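Local coordinates for protein ribonucleoside-diphosphate reductase subunit beta (Streptococcus sanguinis, PDB 4N83) that carries a dimanganese(II) centre and, as the small subunit of a class Ib ribonucleotide reductase, probably serves the conversion of ribonucleotides to deoxyribonucleotides, at residues K52-K57 / V243-E248; G60-L65 / S163-P168; S105-T110 / A178-I183; T158-S163 / Y226-N231; K250-Y255 / P279-G284. One frame throughout, in Å; residues are numbered along the deposited sequence.

Contact 1: K52-K57 / V243-E248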
# COMPACT_ATOMS: atom_id res chain seq x y z
N LYS A 52 -27.28 17.43 11.03
CA LYS A 52 -25.86 17.79 10.91
C LYS A 52 -24.97 17.03 11.89
O LYS A 52 -23.88 16.59 11.53
CB LYS A 52 -25.64 19.30 11.11
CG LYS A 52 -25.93 20.15 9.89
CD LYS A 52 -25.52 21.59 10.12
CE LYS A 52 -25.73 22.45 8.88
NZ LYS A 52 -25.40 23.88 9.14
N ASP A 53 -25.45 16.87 13.12
CA ASP A 53 -24.68 16.20 14.17
C ASP A 53 -24.53 14.69 13.91
O ASP A 53 -23.54 14.09 14.31
CB ASP A 53 -25.32 16.43 15.55
CG ASP A 53 -24.34 16.24 16.69
OD1 ASP A 53 -23.37 17.03 16.79
OD2 ASP A 53 -24.55 15.32 17.51
N LEU A 54 -25.51 14.10 13.23
CA LEU A 54 -25.47 12.68 12.89
C LEU A 54 -24.41 12.36 11.84
O LEU A 54 -23.81 11.29 11.87
CB LEU A 54 -26.85 12.22 12.39
CG LEU A 54 -26.97 10.75 11.94
CD1 LEU A 54 -26.57 9.80 13.06
CD2 LEU A 54 -28.39 10.47 11.48
N VAL A 55 -24.18 13.30 10.91
CA VAL A 55 -23.25 13.09 9.80
C VAL A 55 -21.80 12.96 10.28
O VAL A 55 -21.07 12.07 9.85
CB VAL A 55 -23.37 14.22 8.75
CG1 VAL A 55 -22.24 14.15 7.73
CG2 VAL A 55 -24.72 14.12 8.04
N GLY A 56 -21.38 13.86 11.18
CA GLY A 56 -20.02 13.84 11.72
C GLY A 56 -19.73 12.62 12.58
O GLY A 56 -18.63 12.06 12.53
N LYS A 57 -20.72 12.20 13.37
CA LYS A 57 -20.60 11.01 14.21
C LYS A 57 -20.50 9.72 13.39
O LYS A 57 -19.88 8.75 13.81
CB LYS A 57 -21.80 10.91 15.17
CG LYS A 57 -21.79 11.95 16.28
CD LYS A 57 -22.96 11.74 17.24
CE LYS A 57 -22.80 12.56 18.50
NZ LYS A 57 -23.93 12.36 19.44
N VAL A 243 -33.43 11.27 14.95
CA VAL A 243 -33.86 11.45 13.55
C VAL A 243 -34.91 10.41 13.15
O VAL A 243 -35.74 10.67 12.27
CB VAL A 243 -32.67 11.42 12.56
CG1 VAL A 243 -31.82 12.66 12.73
CG2 VAL A 243 -31.83 10.16 12.72
N GLY A 244 -34.87 9.23 13.78
CA GLY A 244 -35.91 8.22 13.64
C GLY A 244 -35.77 7.29 12.44
O GLY A 244 -36.75 7.00 11.77
N TRP A 245 -34.54 6.83 12.18
CA TRP A 245 -34.29 5.82 11.16
C TRP A 245 -33.71 4.54 11.77
O TRP A 245 -33.07 3.75 11.08
CB TRP A 245 -33.33 6.34 10.08
CG TRP A 245 -33.63 7.72 9.56
CD1 TRP A 245 -34.85 8.29 9.38
CD2 TRP A 245 -32.67 8.69 9.11
NE1 TRP A 245 -34.72 9.56 8.87
CE2 TRP A 245 -33.39 9.83 8.70
CE3 TRP A 245 -31.27 8.71 9.03
CZ2 TRP A 245 -32.76 10.98 8.21
CZ3 TRP A 245 -30.64 9.85 8.54
CH2 TRP A 245 -31.39 10.97 8.14
N THR A 246 -33.94 4.34 13.07
CA THR A 246 -33.33 3.23 13.82
C THR A 246 -33.67 1.86 13.24
O THR A 246 -32.79 1.02 13.05
CB THR A 246 -33.75 3.26 15.30
OG1 THR A 246 -33.40 4.53 15.87
CG2 THR A 246 -33.06 2.16 16.09
N GLU A 247 -34.96 1.64 12.97
CA GLU A 247 -35.43 0.35 12.46
C GLU A 247 -35.04 0.10 11.00
O GLU A 247 -34.98 -1.05 10.56
CB GLU A 247 -36.94 0.22 12.63
CG GLU A 247 -37.41 0.21 14.08
CD GLU A 247 -36.85 -0.95 14.88
OE1 GLU A 247 -36.58 -2.02 14.29
OE2 GLU A 247 -36.69 -0.81 16.11
N GLU A 248 -34.79 1.17 10.25
CA GLU A 248 -34.34 1.05 8.86
C GLU A 248 -32.86 0.64 8.77
O GLU A 248 -32.48 -0.12 7.88
CB GLU A 248 -34.55 2.37 8.10
CG GLU A 248 -36.01 2.73 7.89
CD GLU A 248 -36.18 4.00 7.09
OE1 GLU A 248 -36.88 3.97 6.05
OE2 GLU A 248 -35.61 5.04 7.49

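Contact 2: G60-L65 / S163-P168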
# COMPACT_ATOMS: atom_id res chain seq x y z
N GLY A 60 -16.89 9.98 11.32
CA GLY A 60 -15.87 9.88 12.37
C GLY A 60 -15.77 8.50 12.98
O GLY A 60 -14.67 8.04 13.31
N GLY A 61 -16.91 7.83 13.14
CA GLY A 61 -16.94 6.46 13.66
C GLY A 61 -16.34 5.46 12.69
O GLY A 61 -15.64 4.53 13.11
N LEU A 62 -16.60 5.66 11.40
CA LEU A 62 -16.02 4.83 10.35
C LEU A 62 -14.53 5.13 10.17
O LEU A 62 -13.75 4.23 9.85
CB LEU A 62 -16.76 5.05 9.03
CG LEU A 62 -18.25 4.69 9.00
CD1 LEU A 62 -18.89 5.26 7.74
CD2 LEU A 62 -18.46 3.19 9.09
N THR A 63 -14.15 6.40 10.36
CA THR A 63 -12.75 6.82 10.29
C THR A 63 -11.88 6.00 11.25
O THR A 63 -10.73 5.69 10.94
CB THR A 63 -12.59 8.31 10.64
OG1 THR A 63 -13.58 9.09 9.95
CG2 THR A 63 -11.20 8.82 10.27
N LEU A 64 -12.43 5.67 12.41
CA LEU A 64 -11.74 4.84 13.40
C LEU A 64 -11.44 3.45 12.84
O LEU A 64 -10.38 2.88 13.11
CB LEU A 64 -12.60 4.71 14.67
CG LEU A 64 -11.94 4.09 15.90
CD1 LEU A 64 -10.93 5.04 16.52
CD2 LEU A 64 -13.00 3.69 16.92
N LEU A 65 -12.38 2.91 12.07
CA LEU A 65 -12.27 1.55 11.54
C LEU A 65 -11.48 1.46 10.23
O LEU A 65 -10.93 0.40 9.92
CB LEU A 65 -13.66 0.94 11.36
CG LEU A 65 -14.52 0.89 12.62
CD1 LEU A 65 -15.96 0.54 12.27
CD2 LEU A 65 -13.95 -0.11 13.63
N SER A 163 -23.79 0.40 8.68
CA SER A 163 -24.52 1.20 9.66
C SER A 163 -24.24 2.68 9.44
O SER A 163 -25.12 3.53 9.60
CB SER A 163 -24.13 0.81 11.09
OG SER A 163 -22.73 0.93 11.29
N GLY A 164 -22.99 2.98 9.06
CA GLY A 164 -22.58 4.33 8.71
C GLY A 164 -22.94 4.73 7.29
O GLY A 164 -23.36 5.86 7.05
N PHE A 165 -22.79 3.80 6.34
CA PHE A 165 -23.08 4.09 4.93
C PHE A 165 -24.56 4.40 4.65
O PHE A 165 -24.87 5.03 3.64
CB PHE A 165 -22.64 2.93 4.01
CG PHE A 165 -21.14 2.73 3.93
CD1 PHE A 165 -20.26 3.80 3.90
CD2 PHE A 165 -20.62 1.44 3.84
CE1 PHE A 165 -18.89 3.60 3.80
CE2 PHE A 165 -19.25 1.24 3.74
CZ PHE A 165 -18.39 2.32 3.72
N PHE A 166 -25.45 3.97 5.54
CA PHE A 166 -26.89 4.22 5.40
C PHE A 166 -27.25 5.70 5.25
O PHE A 166 -28.15 6.05 4.49
CB PHE A 166 -27.65 3.62 6.59
CG PHE A 166 -29.15 3.69 6.47
CD1 PHE A 166 -29.87 2.63 5.92
CD2 PHE A 166 -29.85 4.80 6.91
CE1 PHE A 166 -31.25 2.69 5.81
CE2 PHE A 166 -31.23 4.87 6.80
CZ PHE A 166 -31.93 3.81 6.25
N THR A 167 -26.53 6.56 5.98
CA THR A 167 -26.82 8.00 5.98
C THR A 167 -26.49 8.71 4.66
O THR A 167 -27.38 9.33 4.07
CB THR A 167 -26.13 8.71 7.17
OG1 THR A 167 -26.46 8.04 8.39
CG2 THR A 167 -26.57 10.17 7.27
N PRO A 168 -25.23 8.63 4.18
CA PRO A 168 -24.91 9.30 2.91
C PRO A 168 -25.62 8.69 1.69
O PRO A 168 -25.90 9.41 0.73
CB PRO A 168 -23.39 9.12 2.79
CG PRO A 168 -23.08 7.93 3.62
CD PRO A 168 -24.04 8.00 4.77

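Contact 3: S105-T110 / A178-I183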
# COMPACT_ATOMS: atom_id res chain seq x y z
N SER A 105 -11.41 13.10 6.40
CA SER A 105 -10.84 14.38 6.83
C SER A 105 -11.10 15.51 5.82
O SER A 105 -11.27 16.66 6.21
CB SER A 105 -9.33 14.25 7.07
OG SER A 105 -9.05 13.23 8.01
N SER A 106 -11.13 15.16 4.53
CA SER A 106 -11.46 16.11 3.46
C SER A 106 -12.92 16.54 3.51
O SER A 106 -13.25 17.68 3.17
CB SER A 106 -11.14 15.52 2.09
OG SER A 106 -9.77 15.18 2.00
N ILE A 107 -13.80 15.62 3.91
CA ILE A 107 -15.22 15.93 4.09
C ILE A 107 -15.40 16.91 5.24
O ILE A 107 -16.14 17.89 5.11
CB ILE A 107 -16.05 14.65 4.38
CG1 ILE A 107 -16.04 13.72 3.16
CG2 ILE A 107 -17.49 15.02 4.75
CD1 ILE A 107 -16.52 12.31 3.47
N PHE A 108 -14.71 16.65 6.35
CA PHE A 108 -14.80 17.50 7.53
C PHE A 108 -14.24 18.91 7.28
O PHE A 108 -14.79 19.89 7.77
CB PHE A 108 -14.06 16.88 8.73
CG PHE A 108 -14.57 15.52 9.14
CD1 PHE A 108 -15.93 15.27 9.26
CD2 PHE A 108 -13.68 14.50 9.44
CE1 PHE A 108 -16.39 14.01 9.64
CE2 PHE A 108 -14.13 13.25 9.82
CZ PHE A 108 -15.49 13.00 9.93
N SER A 109 -13.16 18.98 6.51
CA SER A 109 -12.49 20.26 6.23
C SER A 109 -13.40 21.25 5.50
O SER A 109 -13.45 22.43 5.85
CB SER A 109 -11.22 20.04 5.42
OG SER A 109 -10.29 19.25 6.15
N THR A 110 -14.11 20.76 4.49
CA THR A 110 -14.99 21.61 3.68
C THR A 110 -16.26 21.98 4.45
O THR A 110 -16.60 23.15 4.59
CB THR A 110 -15.38 20.93 2.36
OG1 THR A 110 -14.24 20.29 1.78
CG2 THR A 110 -15.95 21.95 1.37
N ALA A 178 -24.18 15.23 -3.02
CA ALA A 178 -23.75 14.39 -4.15
C ALA A 178 -22.27 14.02 -4.09
O ALA A 178 -21.91 12.85 -4.24
CB ALA A 178 -24.07 15.08 -5.46
N ASN A 179 -21.42 15.02 -3.88
CA ASN A 179 -19.97 14.81 -3.80
C ASN A 179 -19.54 14.10 -2.52
O ASN A 179 -18.55 13.37 -2.51
CB ASN A 179 -19.23 16.15 -3.93
CG ASN A 179 -19.46 16.80 -5.29
OD1 ASN A 179 -19.30 16.17 -6.33
ND2 ASN A 179 -19.82 18.08 -5.28
N VAL A 180 -20.28 14.33 -1.43
CA VAL A 180 -20.04 13.64 -0.16
C VAL A 180 -20.48 12.18 -0.27
O VAL A 180 -19.98 11.32 0.45
CB VAL A 180 -20.77 14.33 1.01
CG1 VAL A 180 -20.51 13.59 2.32
CG2 VAL A 180 -20.35 15.79 1.13
N ALA A 181 -21.43 11.91 -1.17
CA ALA A 181 -21.88 10.54 -1.43
C ALA A 181 -20.92 9.79 -2.34
O ALA A 181 -20.62 8.63 -2.10
CB ALA A 181 -23.28 10.56 -2.03
N GLU A 182 -20.44 10.46 -3.39
CA GLU A 182 -19.50 9.86 -4.36
C GLU A 182 -18.21 9.38 -3.70
O GLU A 182 -17.68 8.33 -4.07
CB GLU A 182 -19.17 10.83 -5.50
CG GLU A 182 -20.03 10.65 -6.75
CD GLU A 182 -19.67 9.40 -7.55
OE1 GLU A 182 -20.47 9.03 -8.44
OE2 GLU A 182 -18.61 8.79 -7.30
N ILE A 183 -17.70 10.15 -2.75
CA ILE A 183 -16.48 9.79 -2.03
C ILE A 183 -16.69 8.57 -1.12
O ILE A 183 -15.75 7.84 -0.83
CB ILE A 183 -15.93 10.99 -1.23
CG1 ILE A 183 -14.45 10.80 -0.90
CG2 ILE A 183 -16.74 11.23 0.03
CD1 ILE A 183 -13.78 12.08 -0.45

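Contact 4: T158-S163 / Y226-N231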
# COMPACT_ATOMS: atom_id res chain seq x y z
N THR A 158 -17.81 -5.30 5.13
CA THR A 158 -18.91 -5.74 4.26
C THR A 158 -20.28 -5.66 4.96
O THR A 158 -21.31 -5.64 4.28
CB THR A 158 -18.71 -7.19 3.77
OG1 THR A 158 -17.32 -7.43 3.54
CG2 THR A 158 -19.49 -7.44 2.48
N PHE A 159 -20.29 -5.60 6.29
CA PHE A 159 -21.52 -5.71 7.07
C PHE A 159 -21.74 -4.53 8.03
O PHE A 159 -22.68 -3.75 7.85
CB PHE A 159 -21.54 -7.06 7.81
CG PHE A 159 -22.25 -7.05 9.14
CD1 PHE A 159 -23.61 -6.77 9.22
CD2 PHE A 159 -21.56 -7.33 10.31
CE1 PHE A 159 -24.26 -6.76 10.44
CE2 PHE A 159 -22.20 -7.33 11.53
CZ PHE A 159 -23.56 -7.04 11.60
N LEU A 160 -20.87 -4.39 9.03
CA LEU A 160 -21.07 -3.38 10.09
C LEU A 160 -20.52 -1.99 9.75
O LEU A 160 -20.69 -1.05 10.53
CB LEU A 160 -20.52 -3.89 11.43
CG LEU A 160 -19.02 -4.20 11.56
CD1 LEU A 160 -18.22 -2.97 11.96
CD2 LEU A 160 -18.80 -5.33 12.56
N PHE A 161 -19.86 -1.86 8.60
CA PHE A 161 -19.53 -0.55 8.03
C PHE A 161 -20.79 0.15 7.51
O PHE A 161 -20.86 1.38 7.49
CB PHE A 161 -18.51 -0.68 6.89
CG PHE A 161 -17.12 -0.20 7.23
CD1 PHE A 161 -16.52 0.81 6.48
CD2 PHE A 161 -16.41 -0.75 8.29
CE1 PHE A 161 -15.24 1.25 6.78
CE2 PHE A 161 -15.13 -0.31 8.59
CZ PHE A 161 -14.55 0.70 7.84
N TYR A 162 -21.78 -0.64 7.10
CA TYR A 162 -22.97 -0.12 6.44
C TYR A 162 -23.98 0.55 7.37
O TYR A 162 -24.92 1.19 6.91
CB TYR A 162 -23.64 -1.23 5.62
CG TYR A 162 -22.87 -1.58 4.37
CD1 TYR A 162 -21.75 -2.40 4.43
CD2 TYR A 162 -23.25 -1.08 3.13
CE1 TYR A 162 -21.03 -2.72 3.29
CE2 TYR A 162 -22.54 -1.40 1.98
CZ TYR A 162 -21.44 -2.22 2.07
OH TYR A 162 -20.73 -2.54 0.93
N SER A 163 -23.79 0.40 8.68
CA SER A 163 -24.52 1.20 9.66
C SER A 163 -24.24 2.68 9.44
O SER A 163 -25.12 3.53 9.60
CB SER A 163 -24.13 0.81 11.09
OG SER A 163 -22.73 0.93 11.29
N TYR A 226 -23.34 -12.58 15.97
CA TYR A 226 -24.40 -12.11 16.87
C TYR A 226 -23.91 -11.08 17.89
O TYR A 226 -24.65 -10.16 18.24
CB TYR A 226 -25.07 -13.30 17.59
CG TYR A 226 -26.12 -14.01 16.77
CD1 TYR A 226 -27.39 -13.45 16.59
CD2 TYR A 226 -25.86 -15.24 16.17
CE1 TYR A 226 -28.36 -14.09 15.84
CE2 TYR A 226 -26.83 -15.89 15.42
CZ TYR A 226 -28.07 -15.31 15.26
OH TYR A 226 -29.04 -15.96 14.52
N THR A 227 -22.67 -11.24 18.37
CA THR A 227 -22.09 -10.30 19.33
C THR A 227 -21.86 -8.92 18.71
O THR A 227 -22.14 -7.90 19.34
CB THR A 227 -20.75 -10.82 19.90
OG1 THR A 227 -20.91 -12.15 20.38
CG2 THR A 227 -20.25 -9.92 21.03
N LEU A 228 -21.34 -8.91 17.48
CA LEU A 228 -21.13 -7.66 16.74
C LEU A 228 -22.45 -7.03 16.32
O LEU A 228 -22.55 -5.80 16.25
CB LEU A 228 -20.26 -7.92 15.50
CG LEU A 228 -18.79 -8.25 15.77
CD1 LEU A 228 -18.13 -8.83 14.52
CD2 LEU A 228 -18.03 -7.02 16.25
N TYR A 229 -23.44 -7.86 16.02
CA TYR A 229 -24.78 -7.39 15.67
C TYR A 229 -25.49 -6.75 16.86
O TYR A 229 -26.14 -5.71 16.72
CB TYR A 229 -25.62 -8.54 15.10
CG TYR A 229 -27.07 -8.19 14.83
CD1 TYR A 229 -27.41 -7.25 13.85
CD2 TYR A 229 -28.10 -8.79 15.55
CE1 TYR A 229 -28.73 -6.93 13.60
CE2 TYR A 229 -29.42 -8.47 15.30
CZ TYR A 229 -29.73 -7.55 14.33
OH TYR A 229 -31.05 -7.23 14.08
N GLU A 230 -25.37 -7.37 18.03
CA GLU A 230 -26.01 -6.88 19.25
C GLU A 230 -25.40 -5.54 19.69
O GLU A 230 -26.13 -4.62 20.08
CB GLU A 230 -25.90 -7.91 20.38
CG GLU A 230 -26.86 -7.67 21.53
CD GLU A 230 -26.93 -8.85 22.49
OE1 GLU A 230 -25.93 -9.58 22.63
OE2 GLU A 230 -27.99 -9.04 23.12
N ASN A 231 -24.08 -5.43 19.62
CA ASN A 231 -23.38 -4.17 19.90
C ASN A 231 -23.68 -3.08 18.87
O ASN A 231 -23.69 -1.90 19.20
CB ASN A 231 -21.87 -4.39 20.00
CG ASN A 231 -21.42 -4.73 21.41
OD1 ASN A 231 -21.55 -3.92 22.33
ND2 ASN A 231 -20.88 -5.94 21.59

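Contact 5: K250-Y255 / P279-G284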
# COMPACT_ATOMS: atom_id res chain seq x y z
N LYS A 250 -31.34 -1.10 11.10
CA LYS A 250 -31.38 -2.50 11.52
C LYS A 250 -31.75 -3.43 10.36
O LYS A 250 -31.20 -4.52 10.24
CB LYS A 250 -32.37 -2.68 12.68
CG LYS A 250 -31.89 -2.07 13.99
CD LYS A 250 -32.99 -2.05 15.03
CE LYS A 250 -32.47 -1.54 16.37
NZ LYS A 250 -33.53 -1.52 17.41
N THR A 251 -32.67 -2.97 9.51
CA THR A 251 -33.03 -3.70 8.29
C THR A 251 -31.86 -3.76 7.31
O THR A 251 -31.66 -4.76 6.62
CB THR A 251 -34.24 -3.04 7.58
OG1 THR A 251 -35.26 -2.73 8.54
CG2 THR A 251 -34.82 -3.97 6.52
N PHE A 252 -31.09 -2.67 7.25
CA PHE A 252 -29.93 -2.56 6.37
C PHE A 252 -28.76 -3.41 6.87
O PHE A 252 -28.00 -3.97 6.08
CB PHE A 252 -29.52 -1.09 6.24
CG PHE A 252 -28.62 -0.79 5.06
CD1 PHE A 252 -28.96 -1.20 3.78
CD2 PHE A 252 -27.46 -0.04 5.24
CE1 PHE A 252 -28.14 -0.90 2.70
CE2 PHE A 252 -26.64 0.26 4.16
CZ PHE A 252 -26.98 -0.17 2.89
N LEU A 253 -28.62 -3.50 8.20
CA LEU A 253 -27.55 -4.29 8.82
C LEU A 253 -27.75 -5.79 8.63
O LEU A 253 -26.79 -6.52 8.37
CB LEU A 253 -27.44 -3.97 10.32
CG LEU A 253 -26.64 -2.71 10.67
CD1 LEU A 253 -26.89 -2.30 12.12
CD2 LEU A 253 -25.16 -2.93 10.42
N ARG A 254 -28.99 -6.25 8.78
CA ARG A 254 -29.33 -7.66 8.55
C ARG A 254 -29.14 -8.05 7.08
O ARG A 254 -28.76 -9.19 6.78
CB ARG A 254 -30.77 -7.95 8.99
CG ARG A 254 -30.97 -7.97 10.49
CD ARG A 254 -32.41 -8.31 10.86
NE ARG A 254 -33.32 -7.19 10.64
CZ ARG A 254 -33.65 -6.27 11.55
NH1 ARG A 254 -33.15 -6.31 12.79
NH2 ARG A 254 -34.49 -5.30 11.23
N TYR A 255 -29.39 -7.11 6.18
CA TYR A 255 -29.26 -7.33 4.75
C TYR A 255 -27.81 -7.55 4.33
O TYR A 255 -27.49 -8.53 3.67
CB TYR A 255 -29.88 -6.15 3.97
CG TYR A 255 -29.61 -6.17 2.48
CD1 TYR A 255 -30.01 -7.25 1.69
CD2 TYR A 255 -28.97 -5.10 1.86
CE1 TYR A 255 -29.77 -7.27 0.33
CE2 TYR A 255 -28.73 -5.11 0.49
CZ TYR A 255 -29.13 -6.19 -0.27
OH TYR A 255 -28.89 -6.21 -1.62
N PRO A 279 -36.13 2.11 0.15
CA PRO A 279 -36.01 2.15 -1.31
C PRO A 279 -35.05 3.23 -1.83
O PRO A 279 -34.36 3.00 -2.83
CB PRO A 279 -37.44 2.44 -1.78
CG PRO A 279 -38.07 3.16 -0.64
CD PRO A 279 -37.46 2.57 0.60
N ILE A 280 -34.99 4.37 -1.15
CA ILE A 280 -34.14 5.49 -1.59
C ILE A 280 -32.67 5.24 -1.24
O ILE A 280 -31.78 5.83 -1.85
CB ILE A 280 -34.64 6.85 -1.03
CG1 ILE A 280 -34.59 7.93 -2.12
CG2 ILE A 280 -33.87 7.28 0.20
CD1 ILE A 280 -35.74 7.86 -3.11
N VAL A 281 -32.42 4.38 -0.26
CA VAL A 281 -31.07 3.93 0.07
C VAL A 281 -30.61 2.88 -0.94
O VAL A 281 -29.44 2.84 -1.31
CB VAL A 281 -30.98 3.35 1.50
CG1 VAL A 281 -29.59 2.80 1.79
CG2 VAL A 281 -31.35 4.42 2.52
N MET A 282 -31.55 2.04 -1.39
CA MET A 282 -31.27 1.07 -2.45
C MET A 282 -31.16 1.77 -3.81
O MET A 282 -30.52 1.25 -4.73
CB MET A 282 -32.37 -0.00 -2.49
CG MET A 282 -31.93 -1.33 -3.10
SD MET A 282 -30.51 -2.09 -2.27
CE MET A 282 -31.13 -2.26 -0.60
N ASN A 283 -31.78 2.94 -3.93
CA ASN A 283 -31.56 3.83 -5.06
C ASN A 283 -30.14 4.41 -5.03
O ASN A 283 -29.54 4.65 -6.08
CB ASN A 283 -32.60 4.97 -5.05
CG ASN A 283 -32.42 5.95 -6.20
OD1 ASN A 283 -32.31 7.15 -5.98
ND2 ASN A 283 -32.39 5.44 -7.42
N GLY A 284 -29.62 4.62 -3.83
CA GLY A 284 -28.25 5.10 -3.63
C GLY A 284 -27.18 4.09 -4.00
O GLY A 284 -26.13 4.47 -4.52

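Contact 1: K52-K57 / V243-E248
Leu-54 points from helix 49-78 at the turn that leads into helix 246-263, and a single methyl group, CD2, makes the whole junction. It meets Val-243 on one branch and Trp-245 on the six-membered ring. Leu-54 CD2 lies 3.7 Å from Val-243 CG2, with the two side chains set askew. The same Leu-54 CD2 is 3.8 Å from Trp-245 CZ3, and it approaches the indole obliquely. Val-243 and Trp-245 also pack on each other: Val-243 CG2 sits over one face of the indole, 3.9 Å above its plane and displaced to the rim, so that three apolar groups share one corner. With CG of Leu-54 anti to the backbone N (chi1 178°), the side chain stretches away from its helix far enough for CD2 to reach that corner. Trp-245 occupies the N-cap position of helix 246-263. The contact thus ties an early helix of the ferritin-like bundle to the turn joining helices 211-240 and 246-263. Leu-239 also packs on Leu-54, while the rings of Tyr-170 and Trp-245 meet with their planes at about 35°. Charge stays apart from this corner: Lys-57 NZ and Asp-53 OD2 form a salt bridge of 3.6 Å within their own helix. No hydrogen bond crosses between the segments, which implies a junction held by van der Waals and hydrophobic packing, with little directional preference.

Contact 2: G60-L65 / S163-P168
The ring of Phe-165 receives Leu-62 obliquely, with Leu-62 CD1 4.3 Å from Phe-165 CE1. Tyr-162 meets the same ring edge-to-face, and Ile-184, Ile-187 and Ile-188 of helix 178-206 also pack against it. This is the interior of the ferritin-like helical bundle that houses the dinuclear metal site: the Phe-165 side chain is about 7 Å from a manganese ion at nearest atoms, and that of Leu-62 is about 4 Å from Tyr-104, the predicted active-site residue. Helices 49-78 and 162-173 come close here, the CA atoms of Leu-62 and Gly-164 lying 6.8 Å apart. Gly-164 brings no side chain of its own, and the leucine methyl fills the side on which one would stand, resting directly on the backbone. Leu-62 has CG anti to the carbonyl carbon (chi1 -61°) and an extended chi2, which aim CD1 across the gap. Helix 162-173 is kinked just beyond, at Thr-167 and Pro-168, where the proline has no N-H to give. Next to Leu-62 on the same helix, Thr-63 and Leu-64 pack on Ile-8 and Ala-7 of the second subunit. The Leu-62 methyl, CD1, touches the glycine at two backbone atoms, Gly-164 CA at 3.9 Å and Gly-164 C at 4.1 Å.

Contact 3: S105-T110 / A178-I183
Ile-107 is central to this contact, and both of its branches are used. Its longer arm reaches Ile-183, where Ile-107 CD1 lies 3.6 Å from Ile-183 CG2. The inner carbon follows, with Ile-107 CG1 at 4.1 Å from the same Ile-183 CG2; the two isoleucine side chains lie alongside each other, running opposite ways. The short branch turns to Val-180, with Ile-107 CG2 4.1 Å from Val-180 CG1 and the two side chains at a slant. An extended chi2 (165°) lets the longer arm of Ile-107 run out to Ile-183, while CG2, anti to the backbone N, serves the valine. Phe-59 of helix 49-78 packs on both Ile-107 and Val-180, and on Phe-108 as well, closing this apolar patch with a third helix. Helices 84-111 and 178-206 are two of the metal-bearing helices of the ferritin-like bundle. The first supplies Glu-97 and His-100 to the manganese site, the second Glu-191 and His-194; the contact joins them beyond that site, about 12 Å from the nearest manganese to the Ile-183 side chain. Polar groups lie further out. Asp-40 OD2 accepts a hydrogen bond from the N-H of Val-180 in the first turn of helix 178-206. Ser-106 OG bonds to Asp-32 OD1. Thr-110 OG1 gives its proton to Ser-106 O one turn back, at 3.1 Å and nearly along the C=O axis (169°). Ser-109 OG is hydrogen-bonded to Asn-11 OD1 of the second subunit, and Ser-105 also packs on that Asn-11 of the second subunit.

Contact 4: T158-S163 / Y226-N231
Aliphatic packing joins Leu-160 to Leu-228. Leu-160 CD2 stands 4.1 Å from Leu-228 CD1, and Leu-228 CD2 is as close, so the methyl rests against the fork of its partner. Leu-160 carries CG between its backbone N and carbonyl carbon (chi1 62°), which points CD2 at helix 211-240. The aromatic contact is made by Phe-159, whose ring meets that helix edge-on: Phe-159 CZ is 4.3 Å from Tyr-229 CA and lies near the plane of the Tyr-229 ring, at its edge. Leu-228 CB is also at the phenylalanine edge, while Leu-160 CB, from the next residue, sits over one face toward the rim. Residues 158-160 of helix 148-160 make a wider, pi-type turn, shortly before helix 162-173 of the ferritin-like bundle and directly after Glu-157, a ligand of both manganese ions. Outside the segments, Tyr-229 OH is hydrogen-bonded to Arg-254 NH1 of helix 246-263, and Ser-163 OG to Glu-232 OE2. Within helix 211-240, Thr-227 O is gripped from opposite faces of its carbonyl plane, by Asn-231 N and by Asn-231 ND2. The side-chain hydrogen bond, from Asn-231 ND2 to Thr-227 O, is 3.2 Å long and bent, with an N-H...O angle of 141°.

Contact 5: K250-Y255 / P279-G284
Val-281, in the first turn of the short helix 279-285, lays its CG1 methyl on the ring of Phe-252. Val-281 CG1 stands 4.0 Å above the ring plane, displaced to the rim, where it is 4.1 Å from both Phe-252 CE1 and Phe-252 CZ. CG1 lies anti to the backbone N of the valine, and this turns it onto the ring; Phe-166 and Leu-169 of helix 162-173 pack on Val-281 as well. Asn-278 OD1 accepts the backbone N-H of Val-281 at the start of the helix. Met-282 comes next and takes the neighbouring ring, that of Tyr-255, one turn further along helix 246-263. Bends at chi2 and chi3 (both 58°) fold its tip back, so that Met-282 CE lies 3.9 Å from Tyr-255 CE2. The sulfur follows in a Met-aromatic contact: Met-282 SD is 5.4 Å from the centroid of the Tyr-255 ring and 52° off its normal, neither over the face nor level with the edge. Beyond Met-282, Asn-283 N closes a regular helical turn onto Pro-279 O at 2.8 Å. Two successive residues thus engage two rings, fixing the last modelled helix on helix 246-263. Charged groups lie elsewhere, as in the Arg-254 salt bridge to Asp-272 OD1. The contact itself rests on dispersion between methyls, sulfur and aromatic rings, and its attraction therefore depends on close fit.

Overall arrangement
Contacts 2, 3 and 4 are buried, whereas contacts 1 and 5 are only partly so; contact 3 lies about 17 Å from the chain's centre, comparable to their 18 and 15 Å, yet is buried. Helix 49-78 serves contacts 1 and 2, helix 162-173 contacts 2 and 4, and helix 246-263 contacts 1 and 5. Contact 2, the nearest of the five to the chain's centre, touches all the others; Phe-166 packs on Trp-245 of contact 1 and on Phe-252 of contact 5. Aliphatic side chains alone form contact 3, while rings enter the other four and sulfur only contact 5. None has a hydrogen bond between its segments. Contacts 2 and 3 also border the second subunit.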